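Local coordinates for protein TetR family transcriptional regulator (Clostridium perfringens, PDB 6AZH) that probably binds operator DNA as a dimer and represses transcription, perhaps of fatty acid metabolism genes, until a small ligand releases it, at residues E13-V18 with N55-K60; K82-F87 with N184-I189; S162-E165 with E171-V174. One frame throughout, in Å; residues are numbered along the deposited sequence.

How the interactions relate
Interaction 1 lies in the DNA-binding region, where helix 6-26 meets helix 50-74; interactions 2 and 3 belong to the C-terminal region, beside the second subunit. Interaction 1 is small, buried and entirely aliphatic, and the second subunit does not touch it. Interactions 2 and 3 are partly buried, each built round a phenylalanine ring, and both involve the hairpin of helices 147-165 and 174-187: interaction 2 packs the end of its second helix on helix 79-96, and interaction 3 closes its turn. A lysine edges interaction 2, whereas interaction 3 has a glutamate over its ring and a bridging water. Interactions 1 and 2 lie on opposite sides of the chain's centre, with centres about 30 Å apart.

Interaction 1. Residues E13-V18 with N55-K60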
loop_
_atom_site.group_PDB
_atom_site.type_symbol
_atom_site.label_atom_id
_atom_site.label_comp_id
_atom_site.label_asym_id
_atom_site.label_seq_id
_atom_site.Cartn_x
_atom_site.Cartn_y
_atom_site.Cartn_z
ATOM N N GLU A 13 -3.080 9.718 -20.542
ATOM C CA GLU A 13 -1.962 8.783 -20.545
ATOM C C GLU A 13 -0.672 9.444 -20.076
ATOM O O GLU A 13 0.097 8.839 -19.321
ATOM C CB GLU A 13 -1.793 8.171 -21.933
ATOM C CG GLU A 13 -2.754 7.011 -22.163
ATOM C CD GLU A 13 -2.694 6.432 -23.560
ATOM O OE1 GLU A 13 -1.719 6.715 -24.294
ATOM O OE2 GLU A 13 -3.633 5.691 -23.928
ATOM N N ALA A 14 -0.405 10.680 -20.505
ATOM C CA ALA A 14 0.804 11.344 -20.039
ATOM C C ALA A 14 0.732 11.654 -18.552
ATOM O O ALA A 14 1.739 11.533 -17.840
ATOM C CB ALA A 14 1.057 12.635 -20.838
ATOM N N ALA A 15 -0.429 12.093 -18.069
ATOM C CA ALA A 15 -0.537 12.468 -16.666
ATOM C C ALA A 15 -0.281 11.264 -15.767
ATOM O O ALA A 15 0.363 11.387 -14.721
ATOM C CB ALA A 15 -1.915 13.057 -16.371
ATOM N N ILE A 16 -0.776 10.093 -16.162
ATOM C CA ILE A 16 -0.504 8.895 -15.364
ATOM C C ILE A 16 0.994 8.723 -15.162
ATOM O O ILE A 16 1.465 8.505 -14.041
ATOM C CB ILE A 16 -1.120 7.647 -16.018
ATOM C CG1 ILE A 16 -2.622 7.606 -15.765
ATOM C CG2 ILE A 16 -0.477 6.403 -15.444
ATOM C CD1 ILE A 16 -3.365 6.700 -16.721
ATOM N N ASN A 17 1.769 8.821 -16.250
ATOM C CA ASN A 17 3.207 8.586 -16.146
ATOM C C ASN A 17 3.906 9.687 -15.353
ATOM O O ASN A 17 4.795 9.401 -14.542
ATOM C CB ASN A 17 3.820 8.441 -17.533
ATOM C CG ASN A 17 3.485 7.126 -18.165
ATOM O OD1 ASN A 17 3.348 6.112 -17.474
ATOM N ND2 ASN A 17 3.332 7.125 -19.482
ATOM N N VAL A 18 3.514 10.948 -15.551
ATOM C CA VAL A 18 4.123 12.036 -14.786
ATOM C C VAL A 18 3.832 11.866 -13.300
ATOM O O VAL A 18 4.745 11.877 -12.463
ATOM C CB VAL A 18 3.633 13.401 -15.300
ATOM C CG1 VAL A 18 4.166 14.503 -14.411
ATOM C CG2 VAL A 18 4.099 13.626 -16.750
ATOM N N ASN A 55 -7.853 14.553 -10.747
ATOM C CA ASN A 55 -9.155 13.983 -10.405
ATOM C C ASN A 55 -9.807 13.328 -11.615
ATOM O O ASN A 55 -10.430 12.262 -11.497
ATOM C CB ASN A 55 -10.057 15.069 -9.821
ATOM C CG ASN A 55 -9.633 15.484 -8.432
ATOM O OD1 ASN A 55 -8.923 14.748 -7.737
ATOM N ND2 ASN A 55 -10.067 16.669 -8.012
ATOM N N PHE A 56 -9.678 13.963 -12.782
ATOM C CA PHE A 56 -10.165 13.377 -14.026
ATOM C C PHE A 56 -9.504 12.026 -14.292
ATOM O O PHE A 56 -10.185 11.040 -14.613
ATOM C CB PHE A 56 -9.903 14.371 -15.167
ATOM C CG PHE A 56 -9.884 13.751 -16.522
ATOM C CD1 PHE A 56 -11.061 13.550 -17.218
ATOM C CD2 PHE A 56 -8.683 13.405 -17.118
ATOM C CE1 PHE A 56 -11.044 12.976 -18.471
ATOM C CE2 PHE A 56 -8.665 12.835 -18.374
ATOM C CZ PHE A 56 -9.843 12.624 -19.043
ATOM N N VAL A 57 -8.175 11.950 -14.118
ATOM C CA VAL A 57 -7.454 10.695 -14.339
ATOM C C VAL A 57 -7.945 9.617 -13.366
ATOM O O VAL A 57 -8.207 8.471 -13.762
ATOM C CB VAL A 57 -5.930 10.904 -14.220
ATOM C CG1 VAL A 57 -5.200 9.570 -14.292
ATOM C CG2 VAL A 57 -5.401 11.867 -15.321
ATOM N N ILE A 58 -8.079 9.968 -12.080
ATOM C CA ILE A 58 -8.573 8.993 -11.098
ATOM C C ILE A 58 -9.949 8.491 -11.505
ATOM O O ILE A 58 -10.218 7.284 -11.501
ATOM C CB ILE A 58 -8.624 9.604 -9.684
ATOM C CG1 ILE A 58 -7.221 9.907 -9.139
ATOM C CG2 ILE A 58 -9.454 8.698 -8.734
ATOM C CD1 ILE A 58 -6.310 8.701 -9.000
ATOM N N SER A 59 -10.848 9.417 -11.851
ATOM C CA SER A 59 -12.222 9.024 -12.149
ATOM C C SER A 59 -12.281 8.145 -13.395
ATOM O O SER A 59 -12.881 7.065 -13.377
ATOM C CB SER A 59 -13.097 10.267 -12.317
ATOM O OG SER A 59 -14.449 9.895 -12.503
ATOM N N LYS A 60 -11.634 8.577 -14.481
ATOM C CA LYS A 60 -11.613 7.764 -15.693
ATOM C C LYS A 60 -10.932 6.419 -15.455
ATOM O O LYS A 60 -11.441 5.374 -15.889
ATOM C CB LYS A 60 -10.924 8.516 -16.827
ATOM C CG LYS A 60 -10.594 7.650 -18.025
ATOM C CD LYS A 60 -11.874 7.195 -18.741
ATOM C CE LYS A 60 -12.777 8.395 -19.089
ATOM N NZ LYS A 60 -14.122 7.986 -19.617
#
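V57, on helix 50-74, directs its forked side chain at A15 and I16 of helix 6-26, and these two aliphatic pairs make up the whole contact between E13-V18 and N55-K60. Along the second segment, N55 supplies backbone to the helix: its O accepts a hydrogen bond from S59 N at 2.9 Å. F56 turns its ring aside, against F47 and against F12, the residue just before the first segment. V57 follows with both methyls in use. CG1 lies opposite the backbone N (chi1 173°) and meets I16 CG1 at 3.6 Å, while the end of that isoleucine, CD1, stands 4.2 Å from the same V57 CG1. The other branch, V57 CG2, approaches the methyl of A15, with CB 3.8 Å away. I16 lies aslant to V57; its ethyl branch, beside its own backbone N (chi1 -77°), brings CG1 and CD1 nearer than the direction of CB alone would, CG1 making the closest approach. I58 then points to L118 and V104, and K60 ends in a salt bridge with E63. With no polar atom joining the segments, the contact is pure van der Waals packing within the DNA-binding region, which in TetR proteins carries a helix-turn-helix. Around it, helix 29-36 lies against A14 and V18 of helix 6-26, and helix 98-106 touches I16 through A99 and V57 through M103, joining this region to the C-terminal helices.

Interaction 2. Residues K82-F87 with N184-I189; sequences KLKKLF and NILDGI
F87 of helix 79-96 meets I185 and L186 near the C-terminal end of helix 174-187, which, with helix 147-165, probably contributes to the four-helix dimer bundle common in TetR regulators. The phenylalanine ring is held between unlike partners. Its chi1 of -56° sets CG beside the backbone N and folds the ring back over its own helix, so that L83 O sits 3.3 Å above the ring plane, over its centre; on the opposite face comes I185 CD1, 4.0 Å from the plane and displaced toward the rim. I185 reaches the ring with two branches: CG2, opposite its backbone N, lies 3.9 Å from F87 CZ, and the extended ethyl arm delivers CD1 to the face. L186 takes the edge instead, its CG near the ring plane and 4.2 Å from F87 CE2. One methyl of L186 also serves K84, whose chain runs straight beyond CG and crosses the leucine at about a right angle. The lysine thus gives hydrocarbon to the contact, while its NZ forms a salt bridge with E81. L154 of helix 147-165 packs against both F87 and I185, and I189 of the second subunit packs on I185. The helix runs on to D187, and G188, with positive phi (76°), is the first residue to leave it. Where the lysine crosses, L186 CD1 rests against alternate carbons of the chain, 3.8 Å from K84 CG and 3.9 Å from K84 CE.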
loop_
_atom_site.group_PDB
_atom_site.type_symbol
_atom_site.label_atom_id
_atom_site.label_comp_id
_atom_site.label_asym_id
_atom_site.label_seq_id
_atom_site.Cartn_x
_atom_site.Cartn_y
_atom_site.Cartn_z
ATOM N N LYS A 82 -16.789 -16.452 -7.324
ATOM C CA LYS A 82 -16.618 -15.034 -7.628
ATOM C C LYS A 82 -15.348 -14.488 -6.992
ATOM O O LYS A 82 -14.660 -13.654 -7.597
ATOM C CB LYS A 82 -17.827 -14.224 -7.161
ATOM C CG LYS A 82 -19.098 -14.407 -8.007
ATOM C CD LYS A 82 -20.303 -13.817 -7.293
ATOM C CE LYS A 82 -21.480 -13.630 -8.244
ATOM N NZ LYS A 82 -22.657 -13.054 -7.532
ATOM N N LEU A 83 -15.011 -14.943 -5.770
ATOM C CA LEU A 83 -13.780 -14.460 -5.135
ATOM C C LEU A 83 -12.552 -14.927 -5.899
ATOM O O LEU A 83 -11.595 -14.163 -6.072
ATOM C CB LEU A 83 -13.688 -14.904 -3.667
ATOM C CG LEU A 83 -14.702 -14.242 -2.729
ATOM C CD1 LEU A 83 -14.703 -14.942 -1.357
ATOM C CD2 LEU A 83 -14.433 -12.731 -2.578
ATOM N N LYS A 84 -12.553 -16.177 -6.363
ATOM C CA LYS A 84 -11.437 -16.639 -7.181
ATOM C C LYS A 84 -11.299 -15.796 -8.447
ATOM O O LYS A 84 -10.182 -15.426 -8.832
ATOM C CB LYS A 84 -11.613 -18.118 -7.513
ATOM C CG LYS A 84 -11.429 -19.016 -6.283
ATOM C CD LYS A 84 -12.021 -20.400 -6.568
ATOM C CE LYS A 84 -11.941 -21.345 -5.386
ATOM N NZ LYS A 84 -12.392 -22.687 -5.871
ATOM N N LYS A 85 -12.424 -15.440 -9.074
ATOM C CA LYS A 85 -12.372 -14.606 -10.273
ATOM C C LYS A 85 -11.975 -13.170 -9.936
ATOM O O LYS A 85 -11.354 -12.496 -10.764
ATOM C CB LYS A 85 -13.716 -14.643 -11.010
ATOM C CG LYS A 85 -13.955 -15.981 -11.753
ATOM C CD LYS A 85 -15.368 -16.145 -12.327
ATOM C CE LYS A 85 -15.410 -17.346 -13.283
ATOM N NZ LYS A 85 -16.777 -17.601 -13.823
ATOM N N LEU A 86 -12.311 -12.702 -8.732
ATOM C CA LEU A 86 -11.901 -11.369 -8.295
ATOM C C LEU A 86 -10.381 -11.256 -8.214
ATOM O O LEU A 86 -9.792 -10.284 -8.711
ATOM C CB LEU A 86 -12.548 -11.057 -6.940
ATOM C CG LEU A 86 -11.959 -9.840 -6.206
ATOM C CD1 LEU A 86 -12.395 -8.594 -6.912
ATOM C CD2 LEU A 86 -12.425 -9.812 -4.744
ATOM N N PHE A 87 -9.723 -12.253 -7.605
ATOM C CA PHE A 87 -8.273 -12.190 -7.456
ATOM C C PHE A 87 -7.596 -12.170 -8.815
ATOM O O PHE A 87 -6.667 -11.386 -9.046
ATOM C CB PHE A 87 -7.764 -13.375 -6.628
ATOM C CG PHE A 87 -8.393 -13.488 -5.284
ATOM C CD1 PHE A 87 -8.816 -12.362 -4.599
ATOM C CD2 PHE A 87 -8.588 -14.736 -4.706
ATOM C CE1 PHE A 87 -9.416 -12.475 -3.357
ATOM C CE2 PHE A 87 -9.181 -14.855 -3.457
ATOM C CZ PHE A 87 -9.590 -13.724 -2.783
ATOM N N ASN A 184 -3.062 -18.613 -0.612
ATOM C CA ASN A 184 -2.738 -18.002 0.674
ATOM C C ASN A 184 -3.978 -17.410 1.332
ATOM O O ASN A 184 -4.208 -17.603 2.530
ATOM C CB ASN A 184 -1.675 -16.920 0.495
ATOM C CG ASN A 184 -0.321 -17.480 0.101
ATOM O OD1 ASN A 184 -0.102 -18.696 0.112
ATOM N ND2 ASN A 184 0.600 -16.587 -0.257
ATOM N N ILE A 185 -4.806 -16.706 0.558
ATOM C CA ILE A 185 -5.974 -16.036 1.126
ATOM C C ILE A 185 -7.056 -17.044 1.501
ATOM O O ILE A 185 -7.648 -16.969 2.584
ATOM C CB ILE A 185 -6.522 -14.984 0.143
ATOM C CG1 ILE A 185 -5.575 -13.798 0.020
ATOM C CG2 ILE A 185 -7.892 -14.512 0.609
ATOM C CD1 ILE A 185 -6.096 -12.708 -0.901
ATOM N N LEU A 186 -7.361 -17.982 0.598
ATOM C CA LEU A 186 -8.478 -18.888 0.866
ATOM C C LEU A 186 -8.101 -19.972 1.879
ATOM O O LEU A 186 -8.856 -20.240 2.824
ATOM C CB LEU A 186 -8.973 -19.514 -0.451
ATOM C CG LEU A 186 -9.577 -18.515 -1.454
ATOM C CD1 LEU A 186 -10.099 -19.225 -2.712
ATOM C CD2 LEU A 186 -10.685 -17.739 -0.797
ATOM N N ASP A 187 -6.938 -20.603 1.703
ATOM C CA ASP A 187 -6.542 -21.746 2.534
ATOM C C ASP A 187 -5.656 -21.366 3.716
ATOM O O ASP A 187 -5.429 -22.203 4.591
ATOM C CB ASP A 187 -5.799 -22.786 1.686
ATOM C CG ASP A 187 -6.670 -23.373 0.586
ATOM O OD1 ASP A 187 -7.786 -23.812 0.900
ATOM O OD2 ASP A 187 -6.244 -23.368 -0.591
ATOM N N GLY A 188 -5.144 -20.148 3.766
ATOM C CA GLY A 188 -4.188 -19.811 4.802
ATOM C C GLY A 188 -2.839 -20.414 4.485
ATOM O O GLY A 188 -2.628 -21.018 3.437
ATOM N N ILE A 189 -1.897 -20.238 5.414
ATOM C CA ILE A 189 -0.549 -20.759 5.227
ATOM C C ILE A 189 -0.233 -21.950 6.117
ATOM O O ILE A 189 0.778 -22.627 5.875
ATOM C CB ILE A 189 0.516 -19.659 5.426
ATOM C CG1 ILE A 189 0.428 -19.081 6.837
ATOM C CG2 ILE A 189 0.344 -18.586 4.345
ATOM C CD1 ILE A 189 1.543 -18.061 7.130
#

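Interaction 3. Residues S162-E165 with E171-V174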
loop_
_atom_site.group_PDB
_atom_site.type_symbol
_atom_site.label_atom_id
_atom_site.label_comp_id
_atom_site.label_asym_id
_atom_site.label_seq_id
_atom_site.Cartn_x
_atom_site.Cartn_y
_atom_site.Cartn_z
ATOM N N SER A 162 2.088 -4.921 -5.447
ATOM C CA SER A 162 2.719 -3.852 -6.219
ATOM C C SER A 162 4.121 -3.565 -5.709
ATOM O O SER A 162 5.031 -3.279 -6.493
ATOM C CB SER A 162 1.885 -2.576 -6.152
ATOM O OG SER A 162 0.723 -2.681 -6.932
ATOM N N LEU A 163 4.311 -3.616 -4.390
ATOM C CA LEU A 163 5.644 -3.400 -3.845
ATOM C C LEU A 163 6.560 -4.567 -4.193
ATOM O O LEU A 163 7.730 -4.378 -4.540
ATOM C CB LEU A 163 5.552 -3.204 -2.330
ATOM C CG LEU A 163 6.868 -2.931 -1.617
ATOM C CD1 LEU A 163 7.401 -1.561 -2.055
ATOM C CD2 LEU A 163 6.661 -2.981 -0.119
ATOM N N TYR A 164 6.033 -5.782 -4.103
ATOM C CA TYR A 164 6.771 -6.966 -4.524
ATOM C C TYR A 164 7.157 -6.897 -5.997
ATOM O O TYR A 164 8.253 -7.323 -6.373
ATOM C CB TYR A 164 5.913 -8.193 -4.238
ATOM C CG TYR A 164 6.448 -9.513 -4.723
ATOM C CD1 TYR A 164 7.448 -10.174 -4.024
ATOM C CD2 TYR A 164 5.897 -10.140 -5.836
ATOM C CE1 TYR A 164 7.925 -11.410 -4.444
ATOM C CE2 TYR A 164 6.362 -11.386 -6.259
ATOM C CZ TYR A 164 7.378 -12.010 -5.552
ATOM O OH TYR A 164 7.861 -13.245 -5.950
ATOM N N GLU A 165 6.268 -6.364 -6.850
ATOM C CA GLU A 165 6.565 -6.275 -8.279
ATOM C C GLU A 165 7.744 -5.351 -8.545
ATOM O O GLU A 165 8.448 -5.523 -9.546
ATOM C CB GLU A 165 5.336 -5.789 -9.055
ATOM C CG GLU A 165 5.439 -5.901 -10.589
ATOM C CD GLU A 165 6.120 -4.711 -11.246
ATOM O OE1 GLU A 165 6.147 -3.610 -10.654
ATOM O OE2 GLU A 165 6.635 -4.870 -12.370
ATOM N N GLU A 171 11.978 -11.391 -11.362
ATOM C CA GLU A 171 11.006 -11.011 -12.375
ATOM C C GLU A 171 9.614 -11.459 -11.953
ATOM O O GLU A 171 9.422 -12.597 -11.509
ATOM C CB GLU A 171 11.358 -11.612 -13.736
ATOM C CG GLU A 171 12.439 -10.834 -14.470
ATOM C CD GLU A 171 12.408 -11.084 -15.958
ATOM O OE1 GLU A 171 12.411 -12.269 -16.365
ATOM O OE2 GLU A 171 12.365 -10.096 -16.720
ATOM N N PHE A 172 8.651 -10.557 -12.122
ATOM C CA PHE A 172 7.274 -10.752 -11.684
ATOM C C PHE A 172 6.492 -11.607 -12.682
ATOM O O PHE A 172 6.504 -11.334 -13.883
ATOM C CB PHE A 172 6.624 -9.379 -11.536
ATOM C CG PHE A 172 5.230 -9.406 -10.992
ATOM C CD1 PHE A 172 5.011 -9.415 -9.626
ATOM C CD2 PHE A 172 4.138 -9.375 -11.842
ATOM C CE1 PHE A 172 3.721 -9.414 -9.118
ATOM C CE2 PHE A 172 2.849 -9.379 -11.342
ATOM C CZ PHE A 172 2.639 -9.398 -9.982
ATOM N N ASN A 173 5.796 -12.627 -12.184
ATOM C CA ASN A 173 4.991 -13.522 -13.016
ATOM C C ASN A 173 3.558 -13.450 -12.515
ATOM O O ASN A 173 3.244 -14.002 -11.456
ATOM C CB ASN A 173 5.521 -14.955 -12.958
ATOM C CG ASN A 173 4.755 -15.914 -13.874
ATOM O OD1 ASN A 173 3.544 -15.791 -14.068
ATOM N ND2 ASN A 173 5.470 -16.881 -14.435
ATOM N N VAL A 174 2.686 -12.798 -13.288
ATOM C CA VAL A 174 1.352 -12.478 -12.788
ATOM C C VAL A 174 0.535 -13.743 -12.545
ATOM O O VAL A 174 -0.245 -13.814 -11.586
ATOM C CB VAL A 174 0.636 -11.512 -13.751
ATOM C CG1 VAL A 174 0.317 -12.197 -15.066
ATOM C CG2 VAL A 174 -0.629 -10.965 -13.098
HETATM O O HOH W 1 8.806 -12.641 -8.516
#
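The turn of the helical hairpin 147-165/174-187 closes where F172, in the connecting loop, folds back onto Y164 and E165 in the last part of the first helix. The ring of F172 lies under the aliphatic part of E165: CG of the glutamate stands over its face in a CH-pi contact, 3.8 Å from the centroid and 23° off the normal, offset toward the rim. E165 CB adds to the cover, 3.7 Å from F172 CD1. A bend at chi2 (-86°) turns the carboxylate away from the ring, its plane steep to it, so that only CB and CG of the glutamate cover the ring, and OE2 forms a salt bridge with R98. Y164 comes in at the edge instead, with CD2 in the plane of the F172 ring and 4.0 Å from F172 CD1. Y95 of helix 79-96 also meets the F172 ring, tying the turn to a third helix, while H152 of the second subunit packs edge-to-face with Y164. N173 caps helix 174-187, its OD1 accepting from K176 N. A water completes the link between the segments: it hydrogen-bonds Y164 OH at 2.8 Å and donates to E171 O at 3.1 Å.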